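Local atomic coordinates of protein Diedel (PDB entry 3ZZO), a protein that acts as a secreted cytokine that promotes survival after Sindbis virus infection by suppressing the immune deficiency pathway, and limits intestinal stem cell proliferation after bacterial infection. Residues Q49-I54 with N58-C63; T4-V9 with V40-A45; E71-R74 with G80-I83. All coordinates share one frame; numbering follows the deposited sequence. Where two conformers were deposited one is given.

Interaction 1. Residues Q49-I54 with N58-C63; sequences QGPCNI and NCDGGC. Unlike the reference sequence in segment 49-54: Pro51 (reference Ser).
Gln49, Gly50 and Pro51 run antiparallel to the loop 59-62 without forming a regular strand, tied to it by three backbone hydrogen bonds: Gln49 N to Gly62 O (2.9 Å), a weak one from Gly50 N to Asp60 O, and Asp60 N to Pro51 O (2.9 Å). The pairing fits the disulfide-linked loops described for subdomain SD2, and residues 59-62 form a type II beta turn closed by Gly62 N on Cys59 O. Glycine suits the third place of this turn, where Gly61 has a positive phi of 76°. Gln49 clasps the turn with its side chain as well: NE2 gives a nearly straight bond of 2.8 Å to Gly61 O, which lies in the amide plane, so backbone and side chain of one residue hold successive carbonyls. CG of Gln49 stands anti to its own carbonyl carbon (chi1 -66°), and the extended chain beyond carries the amide along the turn. On Pro51 the ring carbon CD lies 3.3 Å from Asp60 OD2, a contact of polarised C-H groups with a carboxylate rather than a hydrogen bond. Asn53 OD1 accepts from the following Phe55 N and from Cys57 N, while in one of the two conformers of Asn58 a water links Asn53 ND2 to Asn58 OD1. Cys63 leaves the contact to form a disulfide with Cys3. Covalent closure comes from Cys52 and Cys59, whose SG atoms are joined at 2.0 Å with a chi3 of 103°.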
loop_
_atom_site.group_PDB
_atom_site.type_symbol
_atom_site.label_atom_id
_atom_site.label_comp_id
_atom_site.label_asym_id
_atom_site.label_seq_id
_atom_site.Cartn_x
_atom_site.Cartn_y
_atom_site.Cartn_z
ATOM N N GLN A 49 5.350 -2.452 11.815
ATOM C CA GLN A 49 6.777 -2.317 11.533
ATOM C C GLN A 49 7.446 -3.697 11.622
ATOM O O GLN A 49 8.302 -4.041 10.790
ATOM C CB GLN A 49 7.473 -1.351 12.488
ATOM C CG GLN A 49 7.020 0.076 12.367
ATOM C CD GLN A 49 8.138 1.020 12.766
ATOM O OE1 GLN A 49 9.055 1.253 11.989
ATOM N NE2 GLN A 49 8.122 1.468 13.969
ATOM N N GLY A 50 7.029 -4.496 12.586
ATOM C CA GLY A 50 7.453 -5.867 12.744
ATOM C C GLY A 50 6.257 -6.752 12.984
ATOM O O GLY A 50 5.112 -6.374 12.684
ATOM N N PRO A 51 6.502 -7.950 13.509
ATOM C CA PRO A 51 5.434 -8.918 13.727
ATOM C C PRO A 51 4.306 -8.411 14.616
ATOM O O PRO A 51 4.516 -7.585 15.499
ATOM C CB PRO A 51 6.169 -10.054 14.430
ATOM C CG PRO A 51 7.593 -9.906 14.164
ATOM C CD PRO A 51 7.844 -8.482 13.859
ATOM N N CYS A 52 3.134 -9.004 14.410
ATOM C CA CYS A 52 1.914 -8.651 15.138
ATOM C C CYS A 52 1.387 -9.838 15.885
ATOM O O CYS A 52 1.806 -10.990 15.672
ATOM C CB CYS A 52 0.834 -8.162 14.166
ATOM S SG CYS A 52 1.340 -6.666 13.201
ATOM N N ASN A 53 0.431 -9.562 16.774
ATOM C CA ASN A 53 -0.170 -10.616 17.556
ATOM C C ASN A 53 -1.233 -11.346 16.732
ATOM O O ASN A 53 -1.429 -11.097 15.538
ATOM C CB ASN A 53 -0.685 -10.075 18.919
ATOM C CG ASN A 53 -2.019 -9.360 18.872
ATOM O OD1 ASN A 53 -2.699 -9.280 17.832
ATOM N ND2 ASN A 53 -2.416 -8.828 20.033
ATOM N N ILE A 54 -1.920 -12.285 17.401
ATOM C CA ILE A 54 -2.893 -13.144 16.757
ATOM C C ILE A 54 -3.998 -12.410 16.028
ATOM O O ILE A 54 -4.521 -12.964 15.062
ATOM C CB ILE A 54 -3.484 -14.109 17.819
ATOM C CG1 ILE A 54 -4.339 -15.221 17.201
ATOM C CG2 ILE A 54 -4.259 -13.365 18.925
ATOM C CD1 ILE A 54 -4.651 -16.350 18.157
ATOM N N ASN A 58 -0.902 -4.953 18.542
ATOM C CA ASN A 58 0.252 -4.902 19.419
ATOM C C ASN A 58 1.545 -5.304 18.680
ATOM O O ASN A 58 2.374 -6.079 19.173
ATOM C CB ASN A 58 0.044 -5.785 20.636
ATOM C CG ASN A 58 -0.884 -5.187 21.670
ATOM O OD1 ASN A 58 -1.396 -5.920 22.510
ATOM N ND2 ASN A 58 -1.040 -3.884 21.671
ATOM N N CYS A 59 1.698 -4.746 17.479
ATOM C CA CYS A 59 2.802 -5.103 16.625
ATOM C C CYS A 59 4.088 -4.493 17.134
ATOM O O CYS A 59 4.089 -3.434 17.736
ATOM C CB CYS A 59 2.521 -4.634 15.200
ATOM S SG CYS A 59 0.933 -5.139 14.503
ATOM N N ASP A 60 5.189 -5.164 16.856
ATOM C CA ASP A 60 6.493 -4.652 17.226
ATOM C C ASP A 60 6.684 -3.314 16.523
ATOM O O ASP A 60 6.648 -3.234 15.284
ATOM C CB ASP A 60 7.632 -5.568 16.749
ATOM C CG ASP A 60 7.658 -6.968 17.339
ATOM O OD1 ASP A 60 6.779 -7.396 18.079
ATOM O OD2 ASP A 60 8.627 -7.696 17.008
ATOM N N GLY A 61 6.910 -2.255 17.286
ATOM C CA GLY A 61 7.105 -0.919 16.724
ATOM C C GLY A 61 5.833 -0.259 16.261
ATOM O O GLY A 61 5.903 0.771 15.590
ATOM N N GLY A 62 4.685 -0.782 16.650
ATOM C CA GLY A 62 3.423 -0.277 16.148
ATOM C C GLY A 62 3.293 -0.485 14.654
ATOM O O GLY A 62 3.925 -1.382 14.083
ATOM N N CYS A 63 2.510 0.369 14.020
ATOM C CA CYS A 63 2.239 0.233 12.611
ATOM C C CYS A 63 3.189 1.045 11.779
ATOM O O CYS A 63 3.724 2.089 12.207
ATOM C CB CYS A 63 0.807 0.638 12.276
ATOM S SG CYS A 63 -0.469 -0.110 13.301
HETATM O O HOH W 1 -0.585 -8.968 22.354
#

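Interaction 2. Residues T4-V9 with V40-A45; sequences TSRELV and VAQLGA
Arg6 and Gln42 meet by their side chains alone, joining the start of strand 6-13 in the antiparallel sheet of the ferredoxin-like subdomain SD1 to the loop that follows strand 31-35. In the conformer described, one of two deposited for Arg6, CB points toward the loop and CG turns into the position between the backbone N and the carbonyl carbon (chi1 62°), from which the chain runs extended to NE. CG is 4.2 Å from Gln42 OE1 and only grazes it. CD comes much closer, 3.1 Å from the same oxygen, so the methylene beside the charged group rests against the amide oxygen. NE itself stays 4.0 Å from OE1, and in this conformer it is NH1 that makes the bond, 2.9 Å to Gln42 OE1 and nearly straight at 172°. The oxygen sits at the edge of the guanidinium, in its plane, whereas the amide plane is turned about 80° against it. Gln42 presents OE1 on a fully extended chain, and its NE2 gives a weak hydrogen bond to Gly44 O, which is consistent with OE1 being the end turned to the arginine. Both side chains also touch Thr34 of strand 31-35, whose backbone is hydrogen-bonded to that of Gln42. The long arginine carries its N-H groups past its methylenes to the glutamine oxygen. A charged donor meets a neutral acceptor, so this bond by itself probably does not cancel the charge of Arg6.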
loop_
_atom_site.group_PDB
_atom_site.type_symbol
_atom_site.label_atom_id
_atom_site.label_comp_id
_atom_site.label_asym_id
_atom_site.label_seq_id
_atom_site.Cartn_x
_atom_site.Cartn_y
_atom_site.Cartn_z
ATOM N N THR A 4 -4.246 -3.375 11.005
ATOM C CA THR A 4 -5.114 -4.042 10.080
ATOM C C THR A 4 -5.555 -3.154 8.909
ATOM O O THR A 4 -6.055 -3.661 7.929
ATOM C CB THR A 4 -6.351 -4.571 10.839
ATOM O OG1 THR A 4 -6.822 -3.527 11.722
ATOM C CG2 THR A 4 -6.022 -5.824 11.634
ATOM N N SER A 5 -5.361 -1.844 9.014
ATOM C CA SER A 5 -5.715 -0.949 7.920
ATOM C C SER A 5 -4.703 -1.082 6.783
ATOM O O SER A 5 -3.503 -1.218 7.033
ATOM C CB SER A 5 -5.774 0.513 8.382
ATOM O OG SER A 5 -6.835 0.683 9.292
ATOM N N ARG A 6 -5.220 -1.054 5.556
ATOM C CA ARG A 6 -4.394 -1.034 4.352
ATOM C C ARG A 6 -5.170 -0.356 3.247
ATOM O O ARG A 6 -6.361 -0.031 3.441
ATOM C CB ARG A 6 -3.894 -2.403 3.985
ATOM C CG ARG A 6 -4.929 -3.428 3.646
ATOM C CD ARG A 6 -4.474 -4.894 3.828
ATOM N NE ARG A 6 -5.503 -5.829 3.540
ATOM C CZ ARG A 6 -5.250 -7.029 3.060
ATOM N NH1 ARG A 6 -3.986 -7.445 2.758
ATOM N NH2 ARG A 6 -6.267 -7.822 2.800
ATOM N N GLU A 7 -4.552 -0.070 2.125
ATOM C CA GLU A 7 -5.255 0.497 0.978
ATOM C C GLU A 7 -4.978 -0.322 -0.249
ATOM O O GLU A 7 -3.855 -0.742 -0.509
ATOM C CB GLU A 7 -4.865 1.955 0.691
ATOM C CG GLU A 7 -5.453 2.957 1.642
ATOM C CD GLU A 7 -5.076 4.368 1.305
ATOM O OE1 GLU A 7 -4.110 4.619 0.580
ATOM O OE2 GLU A 7 -5.790 5.276 1.844
ATOM N N LEU A 8 -6.016 -0.502 -1.042
ATOM C CA LEU A 8 -5.934 -1.064 -2.391
ATOM C C LEU A 8 -5.862 0.083 -3.367
ATOM O O LEU A 8 -6.792 0.905 -3.416
ATOM C CB LEU A 8 -7.229 -1.866 -2.699
ATOM C CG LEU A 8 -7.686 -2.987 -1.717
ATOM C CD1 LEU A 8 -9.150 -3.341 -1.932
ATOM C CD2 LEU A 8 -6.776 -4.190 -1.825
ATOM N N VAL A 9 -4.796 0.199 -4.128
ATOM C CA VAL A 9 -4.576 1.295 -5.030
ATOM C C VAL A 9 -4.464 0.800 -6.455
ATOM O O VAL A 9 -3.682 -0.113 -6.743
ATOM C CB VAL A 9 -3.300 2.064 -4.661
ATOM C CG1 VAL A 9 -3.073 3.269 -5.584
ATOM C CG2 VAL A 9 -3.318 2.503 -3.201
ATOM N N VAL A 40 4.246 1.829 0.820
ATOM C CA VAL A 40 4.955 0.680 0.272
ATOM C C VAL A 40 4.016 -0.511 0.269
ATOM O O VAL A 40 3.194 -0.672 1.166
ATOM C CB VAL A 40 6.250 0.395 1.086
ATOM C CG1 VAL A 40 6.973 -0.851 0.557
ATOM C CG2 VAL A 40 7.178 1.619 1.107
ATOM N N ALA A 41 4.165 -1.353 -0.742
ATOM C CA ALA A 41 3.395 -2.592 -0.788
ATOM C C ALA A 41 3.498 -3.303 0.570
ATOM O O ALA A 41 4.568 -3.352 1.198
ATOM C CB ALA A 41 3.879 -3.492 -1.909
ATOM N N GLN A 42 2.384 -3.889 1.004
ATOM C CA GLN A 42 2.372 -4.626 2.244
ATOM C C GLN A 42 3.219 -5.884 2.148
ATOM O O GLN A 42 3.054 -6.679 1.224
ATOM C CB GLN A 42 0.921 -4.951 2.583
ATOM C CG GLN A 42 0.752 -5.752 3.857
ATOM C CD GLN A 42 -0.679 -6.163 4.070
ATOM O OE1 GLN A 42 -1.561 -5.864 3.258
ATOM N NE2 GLN A 42 -0.931 -6.915 5.107
ATOM N N LEU A 43 4.114 -6.094 3.108
ATOM C CA LEU A 43 5.074 -7.188 3.077
ATOM C C LEU A 43 4.866 -8.267 4.100
ATOM O O LEU A 43 5.557 -9.272 4.037
ATOM C CB LEU A 43 6.502 -6.621 3.202
ATOM C CG LEU A 43 6.874 -5.510 2.217
ATOM C CD1 LEU A 43 8.285 -5.021 2.458
ATOM C CD2 LEU A 43 6.626 -5.844 0.758
ATOM N N GLY A 44 3.987 -8.068 5.070
ATOM C CA GLY A 44 3.634 -9.068 6.080
ATOM C C GLY A 44 2.144 -9.355 6.055
ATOM O O GLY A 44 1.387 -8.800 5.257
ATOM N N ALA A 45 1.686 -10.202 6.989
ATOM C CA ALA A 45 0.277 -10.455 7.115
ATOM C C ALA A 45 -0.501 -9.193 7.468
ATOM O O ALA A 45 -1.695 -9.095 7.117
ATOM C CB ALA A 45 0.009 -11.564 8.118
#

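Interaction 3. Residues E71-R74 with G80-I83; sequences EFVR and GIQI
A water bridges Val73 and Ile81, accepting from Ile81 N at 2.9 Å and donating to Val73 O at 3.1 Å, and so links the backbone of helix 69-75 to the start of strand 81-89. No direct hydrogen bond crosses between 71-74 and 80-83; the rest of the contact is apolar packing of the helix that covers the antiparallel sheet in the ferredoxin-like subdomain SD1. Ile81 points its CB toward the helix, and its CG2, set anti to the backbone N, is the methyl that does the touching: it lies 3.9 Å from Phe72 CE2 and also 3.9 Å from Val73 CG2. The Phe72 side chain crosses that of Ile81 at about a right angle and meets it obliquely with its CD2-CE2 side. Beyond, the same ring packs edge-to-face with Phe11 and touches Val33 and Ile35, so a large flat residue suits a place where helix and several strands converge. Val73 CG2 is shared: besides Ile81 it presses on Ile83, 3.5 Å from CG1 and 3.7 Å from CD1. With its CG1 beside the backbone N (chi1 -62°), Ile83 sends its longer branch back to the helix. Beta-branched residues set a methyl near the backbone, where it can meet two neighbours, as Ile81 CG2 and Val73 CG2 do. The chemistry implies cohesion by dispersion, with hydrocarbon buried at Phe72 and Ile81 and the Val73-Ile83 side nearer the surface.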
loop_
_atom_site.group_PDB
_atom_site.type_symbol
_atom_site.label_atom_id
_atom_site.label_comp_id
_atom_site.label_asym_id
_atom_site.label_seq_id
_atom_site.Cartn_x
_atom_site.Cartn_y
_atom_site.Cartn_z
ATOM N N GLU A 71 1.696 9.085 -0.087
ATOM C CA GLU A 71 3.101 8.691 0.079
ATOM C C GLU A 71 3.568 7.699 -1.000
ATOM O O GLU A 71 4.708 7.760 -1.430
ATOM C CB GLU A 71 3.333 8.127 1.462
ATOM C CG GLU A 71 4.779 7.895 1.758
ATOM C CD GLU A 71 5.120 7.828 3.206
ATOM O OE1 GLU A 71 4.279 8.136 4.062
ATOM O OE2 GLU A 71 6.290 7.440 3.511
ATOM N N PHE A 72 2.682 6.802 -1.438
ATOM C CA PHE A 72 2.993 5.902 -2.550
ATOM C C PHE A 72 3.347 6.713 -3.795
ATOM O O PHE A 72 4.335 6.437 -4.476
ATOM C CB PHE A 72 1.794 4.982 -2.837
ATOM C CG PHE A 72 2.032 4.045 -3.983
ATOM C CD1 PHE A 72 2.852 2.964 -3.831
ATOM C CD2 PHE A 72 1.432 4.248 -5.213
ATOM C CE1 PHE A 72 3.080 2.091 -4.907
ATOM C CE2 PHE A 72 1.691 3.397 -6.280
ATOM C CZ PHE A 72 2.503 2.328 -6.102
ATOM N N VAL A 73 2.579 7.766 -4.076
ATOM C CA VAL A 73 2.888 8.645 -5.197
ATOM C C VAL A 73 4.214 9.372 -4.944
ATOM O O VAL A 73 5.071 9.445 -5.811
ATOM C CB VAL A 73 1.746 9.652 -5.458
ATOM C CG1 VAL A 73 2.121 10.617 -6.575
ATOM C CG2 VAL A 73 0.467 8.907 -5.799
ATOM N N ARG A 74 4.362 9.923 -3.734
ATOM C CA ARG A 74 5.549 10.740 -3.409
ATOM C C ARG A 74 6.824 9.942 -3.557
ATOM O O ARG A 74 7.774 10.401 -4.187
ATOM C CB ARG A 74 5.418 11.264 -1.990
ATOM C CG ARG A 74 6.410 12.377 -1.683
ATOM C CD ARG A 74 6.360 12.844 -0.243
ATOM N NE ARG A 74 5.040 13.341 0.107
ATOM C CZ ARG A 74 4.175 12.774 0.916
ATOM N NH1 ARG A 74 4.467 11.679 1.628
ATOM N NH2 ARG A 74 2.982 13.316 1.057
ATOM N N GLY A 80 6.127 8.629 -11.966
ATOM C CA GLY A 80 4.943 9.361 -12.395
ATOM C C GLY A 80 3.644 8.556 -12.185
ATOM O O GLY A 80 2.946 8.199 -13.147
ATOM N N ILE A 81 3.299 8.333 -10.932
ATOM C CA ILE A 81 2.152 7.524 -10.557
ATOM C C ILE A 81 0.864 8.330 -10.772
ATOM O O ILE A 81 0.712 9.421 -10.207
ATOM C CB ILE A 81 2.235 7.092 -9.100
ATOM C CG1 ILE A 81 3.518 6.321 -8.775
ATOM C CG2 ILE A 81 0.991 6.319 -8.690
ATOM C CD1 ILE A 81 3.739 5.106 -9.665
ATOM N N GLN A 82 -0.032 7.783 -11.595
ATOM C CA GLN A 82 -1.313 8.377 -11.913
ATOM C C GLN A 82 -2.391 7.570 -11.205
ATOM O O GLN A 82 -2.817 6.498 -11.657
ATOM C CB GLN A 82 -1.531 8.382 -13.427
ATOM C CG GLN A 82 -0.432 9.116 -14.191
ATOM C CD GLN A 82 -0.287 10.544 -13.785
ATOM O OE1 GLN A 82 -1.271 11.235 -13.459
ATOM N NE2 GLN A 82 0.911 11.066 -13.857
ATOM N N ILE A 83 -2.853 8.050 -10.059
ATOM C CA ILE A 83 -3.844 7.336 -9.239
ATOM C C ILE A 83 -5.180 7.292 -9.955
ATOM O O ILE A 83 -5.653 8.304 -10.458
ATOM C CB ILE A 83 -4.003 8.023 -7.860
ATOM C CG1 ILE A 83 -2.660 7.976 -7.082
ATOM C CG2 ILE A 83 -5.166 7.453 -7.077
ATOM C CD1 ILE A 83 -2.341 6.644 -6.547
HETATM O O HOH W 2 4.749 9.751 -8.856
#

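The three contacts follow one another along the chain and probably sample both subdomains. Interaction 1, probably in SD2, has its centre about 26 Å from that of interaction 3, on opposite sides of the chain's centre. Interaction 2 is about 14 Å from interaction 1 and 15 Å from interaction 3, centre to centre. Residues 4-9 follow Cys3, the partner of Cys63 of interaction 1, and lead into the sheet. There interactions 2 and 3 touch: strands 6-13 and 81-89 are antiparallel neighbours, and Val9 CG1 packs 3.6 Å from Ile83 CD1. A thiocyanate ion about 4 Å from the Cys52 side chain and a 1,2-ethanediol about 3 Å from that of Ile83 probably come from the crystallisation liquor.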